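Local coordinates for protein oxidized polyvinyl alcohol hydrolase (Sphingopyxis, PDB 3WLA) that hydrolyses beta-diketones, splitting 4,6-nonanedione into pentan-2-one and butanoate, and breaks down oxidized polyvinyl alcohol, but does not act on the monoketone structure, at residues Leu225-Leu229 / Tyr267-Asn273; Gln289-Phe295 / Pro321-Ser325; Phe201-Arg205 / Leu253-Pro259; Thr56-Trp62 / Pro94-Ala98. The contacts are given in a common frame with arbitrary orientation. Residue numbers count along the deposited sequence, not the author numbering.

Contact 1 of 4, residues Leu225-Leu229 / Tyr267-Asn273; sequences LPSKL and YFSSISN
A loop, 225-229, and the end of a helix with its following loop, 267-273, run roughly parallel, with CA atoms 8.8 Å apart at Leu225 and Tyr267 and 6.4 Å apart at Lys228 and Ile271. Leu225 is extended, and its mt side chain (chi1 -70°) points at Tyr267, bringing CD1 to 3.6 Å from Tyr267 CD1. Pro226 follows with its carbonyl turned inward: Tyr267, chi1 t, reaches across from the last part of helix 257-269 and donates from OH to Pro226 O at 2.7 Å. Ser227 breaks the extended run (phi/psi -86/-11); the CA-to-CB bonds of Ser227 and Lys228 point away, so it is backbone that meets Ile271, with Ser227 O 3.8 Å from Ile271 CD1. In this alpha/beta-hydrolase fold the two segments lead into the neighbouring parallel strands 232-238 and 274-280 of a beta-alpha-beta crossover through helix 257-269. Leu229, nearly fully extended and mt, buries CD1 between Tyr267 CE2 (3.9 Å), the edge of Phe268 at CE1 (4.2 Å) and Ile271 CG1 (4.3 Å). Its O accepts from Asn273 ND2 at 2.6 Å, while one water accepts from Leu229 N (3.0 Å) and donates to Asn273 OD1 (2.6 Å).

Contact 2 of 4, residues Gln289-Phe295 / Pro321-Ser325; sequences QVNTDAF and PEGYS
Segments 289-295 and 321-325 cross steeply, paired in reversed order, with CA atoms 6.0 Å apart at Val290 and Gly323 and 5.9 Å apart at Phe295 and Pro321. Asn291, at phi/psi 51/47, sits at the N-cap of helix 292-304; Phe295 N bonds its O at 2.8 Å. Opposite it, Pro321 to Tyr324 form a type II turn, with Gly323 at phi 110°, where a CB would jam against the preceding carbonyl and clash with Val290 CG1. Instead of capping, the Asn291 side chain (m) sends ND2 to Glu322 O at 2.9 Å. Tyr324 (m) lies over Phe295 (t) in an offset stack, centroids 4.2 Å apart and planes at 19°, and its OH donates to Val290 O at 2.6 Å. A water bridges Tyr324 OH (2.8 Å) and Val290 N (3.2 Å). Pro321 CG packs 3.7 Å from Ala294 CB. The contact fastens the start of the last helix of the alpha/beta-hydrolase fold to the turn that feeds strand 325-328, at one edge of the sheet.

Contact 3 of 4, residues Phe201-Arg205 / Leu253-Pro259; sequences FQETR and LCSDYRP
Helix 201-205 lies alongside strand 253-256, their axes 9.2 Å apart at closest approach and 25° from parallel, with CA atoms 6.3 Å apart at Phe201 and Cys254 and 6.4 Å apart at Arg205 and Pro259. Phe201 takes chi1 t (172°), chi2 69°, and spreads its ring against the strand: one face meets the backbone of Leu253 and Cys254, with CD2 3.6 Å from Leu253 O, while the edge reaches Asp256 N, 3.6 Å from CE1. Leu253, tp, puts CG 3.7 Å from Phe201 CE2. One turn on, Arg205 departs from the usual wells (chi1 -113°, chi2 -149°), which swings its guanidinium back over the helix and toward the strand. There NH2 forms a salt bridge to Asp256 OD2 at 3.1 Å, with a nearly straight hydrogen bond, NH1 donates to Gln202 OE1 at 2.7 Å, and Arg205 CG rests 4.1 Å from Pro259 CG. Asp256, chi1 t, does double duty: OD1 accepts from Arg258 N at 2.9 Å, capping helix 257-269. The side chains of Cys254 and Ser255 point away from helix 201-205, Ser255 OG bonding Glu188. Beyond the cap, Tyr257 stacks on His285 and touches Ser162, a probable nucleophile. Cys254 and Ser255 both face Trp245, a classic beta bulge in the small hairpin 244-246/253-256, which is packed here against helix 201-210.

Contact 4 of 4, residues Thr56-Trp62 / Pro94-Ala98; sequences TVEATNW and PNLGA. With SO4 (sulfate ion), chain D.
A sulfate ion, probably from the crystallisation liquor, sits on the backbone at the start of 56-62: Thr56 N donates to its O1 at 2.8 Å, Val57 N to its O2 at 2.9 Å, and Thr56 OG1, also bonded to Trp111 NE1, to O1 at 3.1 Å. Between the segments, Asn61 N, in the first turn of helix 60-65, donates to Pro94 O at 2.9 Å, and Asn61 ND2 (chi1 m) to Asn95 OD1 at 2.9 Å. A water links Trp62 NE1 (3.3 Å) to Asn95 O (2.6 Å). Backbones press together, CA atoms 3.9 Å apart at Ala59 and Gly97 and 4.1 Å at Val57 and Ala98, running antiparallel; Ala59 CA lies 3.2 Å from Leu96 O. A CB on Gly97 would be tight against Val57 O and Trp62 CH2. Val57 CG1 touches Ala98 CB at 3.9 Å. The sulfate also bonds Ser162 OG, the probable nucleophile, so the adjacent amides holding this anion are consistent with an oxyanion hole.

All four contacts lie off the centre of the molecule, but they differ in depth. Contact 2 is a surface contact; contacts 1, 3 and 4 are partly buried, contact 1 having the most buried side chains. Contacts 1 and 3 share helix 257-269, one holding its end and the other its start, with their segments alternating along the chain; contact 4 lies on the opposite side of the chain's centre from contact 1, about 33 Å between centres. Tyrosine hydroxyls bonded to carbonyls serve contacts 1 and 2, a charged pair contact 3, while an asparagine's backbone and side-chain bonds together with close backbone packing hold contact 4. Contacts 3 and 4 approach Ser162 from different parts of the fold.

Contact 1 of 4, residues Leu225-Leu229 / Tyr267-Asn273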
# COMPACT_ATOMS: atom_id res chain seq x y z
N LEU A 225 -5.47 10.52 -13.46
CA LEU A 225 -4.86 10.66 -12.15
C LEU A 225 -5.03 12.12 -11.66
O LEU A 225 -5.00 13.08 -12.45
CB LEU A 225 -3.37 10.40 -12.25
CG LEU A 225 -2.93 8.96 -12.52
CD1 LEU A 225 -1.42 8.92 -12.62
CD2 LEU A 225 -3.42 8.07 -11.40
N PRO A 226 -5.16 12.31 -10.34
CA PRO A 226 -5.32 13.64 -9.74
C PRO A 226 -4.15 14.59 -10.05
O PRO A 226 -2.97 14.20 -10.04
CB PRO A 226 -5.41 13.34 -8.24
CG PRO A 226 -6.03 11.98 -8.18
CD PRO A 226 -5.33 11.24 -9.34
N SER A 227 -4.50 15.86 -10.30
CA SER A 227 -3.46 16.87 -10.54
C SER A 227 -3.04 17.39 -9.16
O SER A 227 -2.05 18.10 -9.02
CB SER A 227 -4.02 18.00 -11.41
OG SER A 227 -5.29 18.38 -10.91
N LYS A 228 -3.81 17.03 -8.13
CA LYS A 228 -3.47 17.43 -6.79
C LYS A 228 -3.95 16.42 -5.73
O LYS A 228 -4.94 15.69 -5.92
CB LYS A 228 -4.08 18.79 -6.50
CG LYS A 228 -5.55 18.76 -6.63
CD LYS A 228 -6.07 20.16 -6.83
CE LYS A 228 -7.46 20.10 -7.49
NZ LYS A 228 -7.46 19.54 -8.91
N LEU A 229 -3.23 16.39 -4.61
CA LEU A 229 -3.60 15.50 -3.50
C LEU A 229 -3.37 16.25 -2.19
O LEU A 229 -2.65 17.25 -2.15
CB LEU A 229 -2.72 14.24 -3.48
CG LEU A 229 -2.66 13.34 -4.72
CD1 LEU A 229 -1.46 12.40 -4.52
CD2 LEU A 229 -3.99 12.58 -4.93
N TYR A 267 5.01 10.00 -10.55
CA TYR A 267 3.77 10.67 -10.21
C TYR A 267 3.78 11.39 -8.85
O TYR A 267 3.49 12.59 -8.77
CB TYR A 267 2.60 9.68 -10.22
CG TYR A 267 1.34 10.31 -9.73
CD1 TYR A 267 0.56 11.08 -10.59
CD2 TYR A 267 0.98 10.24 -8.38
CE1 TYR A 267 -0.58 11.78 -10.12
CE2 TYR A 267 -0.16 10.93 -7.88
CZ TYR A 267 -0.94 11.70 -8.75
OH TYR A 267 -2.05 12.36 -8.27
N PHE A 268 4.10 10.65 -7.78
CA PHE A 268 4.14 11.24 -6.44
C PHE A 268 5.22 12.34 -6.31
O PHE A 268 5.08 13.32 -5.56
CB PHE A 268 4.39 10.15 -5.41
CG PHE A 268 3.23 9.25 -5.19
CD1 PHE A 268 2.01 9.76 -4.75
CD2 PHE A 268 3.36 7.87 -5.38
CE1 PHE A 268 0.94 8.94 -4.48
CE2 PHE A 268 2.27 7.02 -5.11
CZ PHE A 268 1.06 7.55 -4.66
N SER A 269 6.32 12.16 -7.04
CA SER A 269 7.37 13.16 -6.99
C SER A 269 6.91 14.44 -7.72
O SER A 269 7.51 15.49 -7.54
CB SER A 269 8.64 12.64 -7.68
OG SER A 269 9.31 11.69 -6.86
N SER A 270 5.88 14.32 -8.56
CA SER A 270 5.41 15.46 -9.32
C SER A 270 4.36 16.25 -8.59
O SER A 270 3.96 17.32 -9.09
CB SER A 270 4.85 15.03 -10.65
OG SER A 270 3.56 14.48 -10.47
N ILE A 271 3.89 15.75 -7.44
CA ILE A 271 2.87 16.43 -6.67
C ILE A 271 3.60 17.22 -5.58
O ILE A 271 4.14 16.65 -4.63
CB ILE A 271 1.88 15.44 -6.06
CG1 ILE A 271 1.24 14.56 -7.15
CG2 ILE A 271 0.84 16.18 -5.25
CD1 ILE A 271 0.28 15.26 -8.14
N SER A 272 3.63 18.54 -5.74
CA SER A 272 4.37 19.39 -4.83
C SER A 272 4.14 19.26 -3.34
O SER A 272 5.11 19.37 -2.60
CB SER A 272 4.22 20.89 -5.21
OG SER A 272 2.91 21.21 -5.67
N ASN A 273 2.91 19.03 -2.89
CA ASN A 273 2.69 18.94 -1.45
C ASN A 273 2.88 17.52 -0.90
O ASN A 273 2.59 17.26 0.28
CB ASN A 273 1.33 19.53 -1.04
CG ASN A 273 0.17 18.71 -1.56
OD1 ASN A 273 0.27 18.07 -2.62
ND2 ASN A 273 -0.96 18.76 -0.84
O HOH W 1 -1.35 18.71 -4.59

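Contact 2 of 4, residues Gln289-Phe295 / Pro321-Ser325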
# COMPACT_ATOMS: atom_id res chain seq x y z
N GLN A 289 13.83 -8.24 3.20
CA GLN A 289 14.45 -9.32 3.97
C GLN A 289 15.73 -8.98 4.74
O GLN A 289 16.08 -9.69 5.68
CB GLN A 289 14.75 -10.51 3.02
CG GLN A 289 13.50 -11.04 2.35
CD GLN A 289 12.73 -11.96 3.29
OE1 GLN A 289 13.28 -12.91 3.83
NE2 GLN A 289 11.45 -11.70 3.47
N VAL A 290 16.46 -7.95 4.33
CA VAL A 290 17.74 -7.57 5.01
C VAL A 290 17.45 -6.58 6.12
O VAL A 290 16.82 -5.54 5.87
CB VAL A 290 18.73 -6.89 4.00
CG1 VAL A 290 20.17 -6.54 4.72
CG2 VAL A 290 18.88 -7.71 2.77
N ASN A 291 17.89 -6.89 7.33
CA ASN A 291 17.66 -6.01 8.49
C ASN A 291 16.19 -5.64 8.61
O ASN A 291 15.82 -4.46 8.81
CB ASN A 291 18.52 -4.76 8.35
CG ASN A 291 19.99 -5.10 8.47
OD1 ASN A 291 20.36 -5.88 9.34
ND2 ASN A 291 20.83 -4.55 7.59
N THR A 292 15.36 -6.66 8.49
CA THR A 292 13.91 -6.42 8.44
C THR A 292 13.34 -5.51 9.49
O THR A 292 12.67 -4.51 9.18
CB THR A 292 13.13 -7.76 8.41
OG1 THR A 292 13.50 -8.48 7.23
CG2 THR A 292 11.61 -7.51 8.40
N ASP A 293 13.58 -5.87 10.74
CA ASP A 293 13.02 -5.13 11.83
C ASP A 293 13.50 -3.69 11.82
O ASP A 293 12.74 -2.76 11.99
CB ASP A 293 13.38 -5.81 13.15
CG ASP A 293 12.52 -7.08 13.43
OD1 ASP A 293 11.53 -7.35 12.72
OD2 ASP A 293 12.84 -7.82 14.37
N ALA A 294 14.79 -3.51 11.56
CA ALA A 294 15.36 -2.19 11.55
C ALA A 294 14.79 -1.35 10.40
O ALA A 294 14.50 -0.18 10.58
CB ALA A 294 16.87 -2.29 11.42
N PHE A 295 14.64 -1.97 9.22
CA PHE A 295 14.09 -1.27 8.07
C PHE A 295 12.66 -0.81 8.33
O PHE A 295 12.30 0.38 8.07
CB PHE A 295 14.10 -2.15 6.82
CG PHE A 295 13.44 -1.49 5.66
CD1 PHE A 295 14.08 -0.44 5.00
CD2 PHE A 295 12.12 -1.78 5.32
CE1 PHE A 295 13.41 0.33 4.03
CE2 PHE A 295 11.44 -1.03 4.36
CZ PHE A 295 12.06 0.02 3.71
N PRO A 321 18.79 1.40 7.05
CA PRO A 321 19.77 0.39 7.45
C PRO A 321 20.52 -0.08 6.22
O PRO A 321 20.16 0.21 5.08
CB PRO A 321 18.88 -0.75 8.01
CG PRO A 321 17.70 -0.04 8.54
CD PRO A 321 17.43 1.03 7.48
N GLU A 322 21.60 -0.81 6.46
CA GLU A 322 22.38 -1.38 5.36
C GLU A 322 21.41 -2.32 4.58
O GLU A 322 20.55 -2.99 5.20
CB GLU A 322 23.52 -2.16 6.01
CG GLU A 322 24.33 -3.09 5.13
CD GLU A 322 25.64 -3.54 5.84
OE1 GLU A 322 25.58 -4.08 7.01
OE2 GLU A 322 26.72 -3.36 5.22
N GLY A 323 21.54 -2.32 3.25
CA GLY A 323 20.71 -3.12 2.37
C GLY A 323 19.77 -2.23 1.58
O GLY A 323 19.06 -2.70 0.69
N TYR A 324 19.79 -0.94 1.88
CA TYR A 324 18.89 -0.00 1.23
C TYR A 324 19.56 1.28 0.82
O TYR A 324 20.46 1.75 1.48
CB TYR A 324 17.78 0.42 2.19
CG TYR A 324 17.08 -0.74 2.78
CD1 TYR A 324 15.98 -1.26 2.17
CD2 TYR A 324 17.60 -1.39 3.89
CE1 TYR A 324 15.41 -2.45 2.62
CE2 TYR A 324 17.02 -2.57 4.36
CZ TYR A 324 15.94 -3.10 3.70
OH TYR A 324 15.46 -4.34 4.02
N SER A 325 19.04 1.87 -0.23
CA SER A 325 19.55 3.12 -0.75
C SER A 325 18.30 3.94 -1.10
O SER A 325 17.54 3.58 -2.01
CB SER A 325 20.38 2.83 -2.00
OG SER A 325 20.77 4.03 -2.65
O HOH W 2 15.86 -6.08 1.80
O HOH W 3 23.71 -6.02 7.56

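Contact 3 of 4, residues Phe201-Arg205 / Leu253-Pro259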
# COMPACT_ATOMS: atom_id res chain seq x y z
N PHE A 201 1.35 -6.72 -21.24
CA PHE A 201 2.52 -6.60 -20.39
C PHE A 201 3.80 -6.18 -21.09
O PHE A 201 4.46 -5.24 -20.68
CB PHE A 201 2.78 -7.94 -19.67
CG PHE A 201 4.07 -7.98 -18.92
CD1 PHE A 201 4.25 -7.20 -17.78
CD2 PHE A 201 5.09 -8.82 -19.33
CE1 PHE A 201 5.44 -7.27 -17.05
CE2 PHE A 201 6.28 -8.91 -18.62
CZ PHE A 201 6.47 -8.13 -17.47
N GLN A 202 4.17 -6.89 -22.15
CA GLN A 202 5.42 -6.62 -22.84
C GLN A 202 5.54 -5.20 -23.41
O GLN A 202 6.57 -4.53 -23.24
CB GLN A 202 5.63 -7.67 -23.96
CG GLN A 202 7.02 -8.30 -23.98
CD GLN A 202 7.30 -9.15 -22.72
OE1 GLN A 202 8.35 -8.97 -22.05
NE2 GLN A 202 6.38 -10.08 -22.40
N GLU A 203 4.50 -4.77 -24.12
CA GLU A 203 4.45 -3.44 -24.69
C GLU A 203 4.48 -2.43 -23.53
O GLU A 203 5.17 -1.41 -23.57
CB GLU A 203 3.15 -3.28 -25.51
CG GLU A 203 3.22 -2.07 -26.54
CD GLU A 203 1.86 -1.71 -27.24
OE1 GLU A 203 1.19 -2.62 -27.81
OE2 GLU A 203 1.47 -0.50 -27.22
N THR A 204 3.73 -2.73 -22.46
CA THR A 204 3.67 -1.83 -21.31
C THR A 204 5.04 -1.64 -20.73
O THR A 204 5.40 -0.51 -20.43
CB THR A 204 2.70 -2.31 -20.22
OG1 THR A 204 1.39 -2.26 -20.73
CG2 THR A 204 2.74 -1.38 -19.01
N ARG A 205 5.81 -2.73 -20.60
CA ARG A 205 7.18 -2.63 -20.06
C ARG A 205 8.03 -1.76 -20.95
O ARG A 205 8.86 -0.95 -20.49
CB ARG A 205 7.89 -4.00 -20.01
CG ARG A 205 8.17 -4.52 -18.67
CD ARG A 205 9.41 -5.38 -18.58
NE ARG A 205 9.41 -6.54 -19.44
CZ ARG A 205 10.00 -7.70 -19.12
NH1 ARG A 205 9.99 -8.72 -19.97
NH2 ARG A 205 10.55 -7.86 -17.93
N LEU A 253 5.55 -14.53 -16.68
CA LEU A 253 5.92 -13.26 -16.12
C LEU A 253 4.81 -12.26 -16.40
O LEU A 253 4.57 -11.90 -17.55
CB LEU A 253 7.20 -12.78 -16.78
CG LEU A 253 7.70 -11.41 -16.34
CD1 LEU A 253 7.96 -11.35 -14.78
CD2 LEU A 253 8.99 -11.18 -17.10
N CYS A 254 4.10 -11.82 -15.39
CA CYS A 254 3.10 -10.83 -15.71
C CYS A 254 3.20 -9.46 -15.02
O CYS A 254 2.39 -8.61 -15.31
CB CYS A 254 1.71 -11.42 -15.58
SG CYS A 254 1.49 -12.40 -14.14
N SER A 255 4.13 -9.28 -14.07
CA SER A 255 4.36 -7.97 -13.47
C SER A 255 5.86 -7.80 -13.28
O SER A 255 6.55 -8.73 -12.81
CB SER A 255 3.73 -7.82 -12.09
OG SER A 255 2.33 -7.70 -12.19
N ASP A 256 6.38 -6.64 -13.65
CA ASP A 256 7.78 -6.33 -13.46
C ASP A 256 7.73 -5.05 -12.64
O ASP A 256 7.25 -4.02 -13.11
CB ASP A 256 8.41 -6.08 -14.82
CG ASP A 256 9.86 -5.63 -14.73
OD1 ASP A 256 10.36 -5.18 -13.68
OD2 ASP A 256 10.50 -5.71 -15.76
N TYR A 257 8.20 -5.08 -11.42
CA TYR A 257 8.10 -3.91 -10.60
C TYR A 257 9.10 -2.81 -10.86
O TYR A 257 9.12 -1.86 -10.13
CB TYR A 257 8.12 -4.29 -9.13
CG TYR A 257 6.94 -5.21 -8.87
CD1 TYR A 257 5.67 -4.69 -8.60
CD2 TYR A 257 7.07 -6.61 -9.07
CE1 TYR A 257 4.53 -5.56 -8.54
CE2 TYR A 257 5.97 -7.47 -9.00
CZ TYR A 257 4.71 -6.93 -8.73
OH TYR A 257 3.65 -7.80 -8.65
N ARG A 258 9.90 -2.93 -11.91
CA ARG A 258 10.84 -1.83 -12.19
C ARG A 258 9.99 -0.70 -12.79
O ARG A 258 9.93 0.41 -12.26
CB ARG A 258 11.93 -2.31 -13.17
CG ARG A 258 12.99 -1.26 -13.57
CD ARG A 258 13.67 -1.82 -14.83
NE ARG A 258 14.38 -3.05 -14.49
CZ ARG A 258 15.55 -3.03 -13.88
NH1 ARG A 258 16.12 -1.86 -13.60
NH2 ARG A 258 16.12 -4.15 -13.46
N PRO A 259 9.27 -0.98 -13.87
CA PRO A 259 8.49 0.13 -14.41
C PRO A 259 7.38 0.60 -13.48
O PRO A 259 7.01 1.80 -13.49
CB PRO A 259 7.93 -0.42 -15.71
CG PRO A 259 7.95 -1.94 -15.50
CD PRO A 259 9.26 -2.13 -14.79

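Contact 4 of 4, residues Thr56-Trp62 / Pro94-Ala98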
# COMPACT_ATOMS: atom_id res chain seq x y z
N THR A 56 -0.58 -11.51 -2.44
CA THR A 56 -1.40 -12.59 -2.96
C THR A 56 -1.34 -13.91 -2.19
O THR A 56 -2.39 -14.61 -2.05
CB THR A 56 -0.98 -12.94 -4.40
OG1 THR A 56 -0.95 -11.74 -5.21
CG2 THR A 56 -1.90 -14.09 -4.97
N VAL A 57 -0.16 -14.26 -1.69
CA VAL A 57 -0.01 -15.57 -1.04
C VAL A 57 0.34 -15.64 0.44
O VAL A 57 0.42 -16.73 1.00
CB VAL A 57 0.94 -16.47 -1.84
CG1 VAL A 57 0.46 -16.53 -3.32
CG2 VAL A 57 2.35 -15.95 -1.76
N GLU A 58 0.53 -14.51 1.11
CA GLU A 58 0.87 -14.59 2.55
C GLU A 58 -0.35 -14.28 3.40
O GLU A 58 -1.19 -13.44 3.05
CB GLU A 58 2.00 -13.61 2.88
CG GLU A 58 3.28 -13.93 2.10
CD GLU A 58 4.34 -12.86 2.34
OE1 GLU A 58 4.11 -11.73 1.86
OE2 GLU A 58 5.35 -13.15 3.02
N ALA A 59 -0.45 -14.94 4.54
CA ALA A 59 -1.61 -14.74 5.44
C ALA A 59 -1.38 -13.46 6.24
O ALA A 59 -0.21 -13.16 6.56
CB ALA A 59 -1.70 -15.92 6.47
N THR A 60 -2.47 -12.79 6.64
CA THR A 60 -2.36 -11.58 7.47
C THR A 60 -1.54 -11.84 8.74
O THR A 60 -0.67 -11.01 9.13
CB THR A 60 -3.75 -11.02 7.81
OG1 THR A 60 -4.32 -10.48 6.61
CG2 THR A 60 -3.70 -9.87 8.93
N ASN A 61 -1.77 -12.98 9.38
CA ASN A 61 -1.01 -13.27 10.59
C ASN A 61 0.50 -13.48 10.32
O ASN A 61 1.30 -13.21 11.20
CB ASN A 61 -1.60 -14.46 11.33
CG ASN A 61 -2.78 -14.06 12.18
OD1 ASN A 61 -3.02 -12.88 12.45
ND2 ASN A 61 -3.53 -15.07 12.64
N TRP A 62 0.87 -13.98 9.14
CA TRP A 62 2.28 -14.11 8.83
C TRP A 62 2.91 -12.73 8.78
O TRP A 62 3.95 -12.53 9.35
CB TRP A 62 2.53 -14.78 7.49
CG TRP A 62 1.93 -16.14 7.35
CD1 TRP A 62 1.23 -16.84 8.30
CD2 TRP A 62 1.94 -16.93 6.17
NE1 TRP A 62 0.79 -18.02 7.76
CE2 TRP A 62 1.21 -18.10 6.45
CE3 TRP A 62 2.49 -16.76 4.89
CZ2 TRP A 62 1.02 -19.10 5.49
CZ3 TRP A 62 2.31 -17.78 3.92
CH2 TRP A 62 1.57 -18.92 4.23
N PRO A 94 -7.53 -14.96 9.14
CA PRO A 94 -6.20 -14.30 9.11
C PRO A 94 -5.04 -15.22 8.89
O PRO A 94 -3.91 -14.78 8.69
CB PRO A 94 -6.13 -13.58 10.45
CG PRO A 94 -6.89 -14.55 11.40
CD PRO A 94 -8.04 -15.09 10.53
N ASN A 95 -5.32 -16.51 8.96
CA ASN A 95 -4.32 -17.54 8.73
C ASN A 95 -4.33 -18.09 7.30
O ASN A 95 -3.55 -18.97 6.97
CB ASN A 95 -4.54 -18.66 9.77
CG ASN A 95 -4.22 -18.17 11.16
OD1 ASN A 95 -3.14 -17.63 11.36
ND2 ASN A 95 -5.14 -18.30 12.10
N LEU A 96 -5.25 -17.60 6.47
CA LEU A 96 -5.31 -18.07 5.10
C LEU A 96 -4.25 -17.30 4.27
O LEU A 96 -4.29 -16.07 4.20
CB LEU A 96 -6.68 -17.80 4.48
CG LEU A 96 -6.63 -18.28 3.02
CD1 LEU A 96 -6.77 -19.84 2.98
CD2 LEU A 96 -7.73 -17.62 2.23
N GLY A 97 -3.39 -18.06 3.64
CA GLY A 97 -2.29 -17.54 2.83
C GLY A 97 -2.72 -17.17 1.40
O GLY A 97 -2.84 -16.00 1.04
N ALA A 98 -2.97 -18.18 0.59
CA ALA A 98 -3.37 -17.90 -0.78
C ALA A 98 -4.85 -18.24 -1.04
O ALA A 98 -5.67 -17.34 -1.18
CB ALA A 98 -2.43 -18.65 -1.75
S SO4 D . 2.68 -12.11 -3.38
O1 SO4 D . 1.75 -11.10 -3.91
O2 SO4 D . 2.17 -12.63 -2.08
O3 SO4 D . 2.74 -13.23 -4.28
O4 SO4 D . 4.04 -11.58 -3.20
O HOH W 4 -5.30 -14.12 5.54
O HOH W 5 -1.55 -20.26 8.07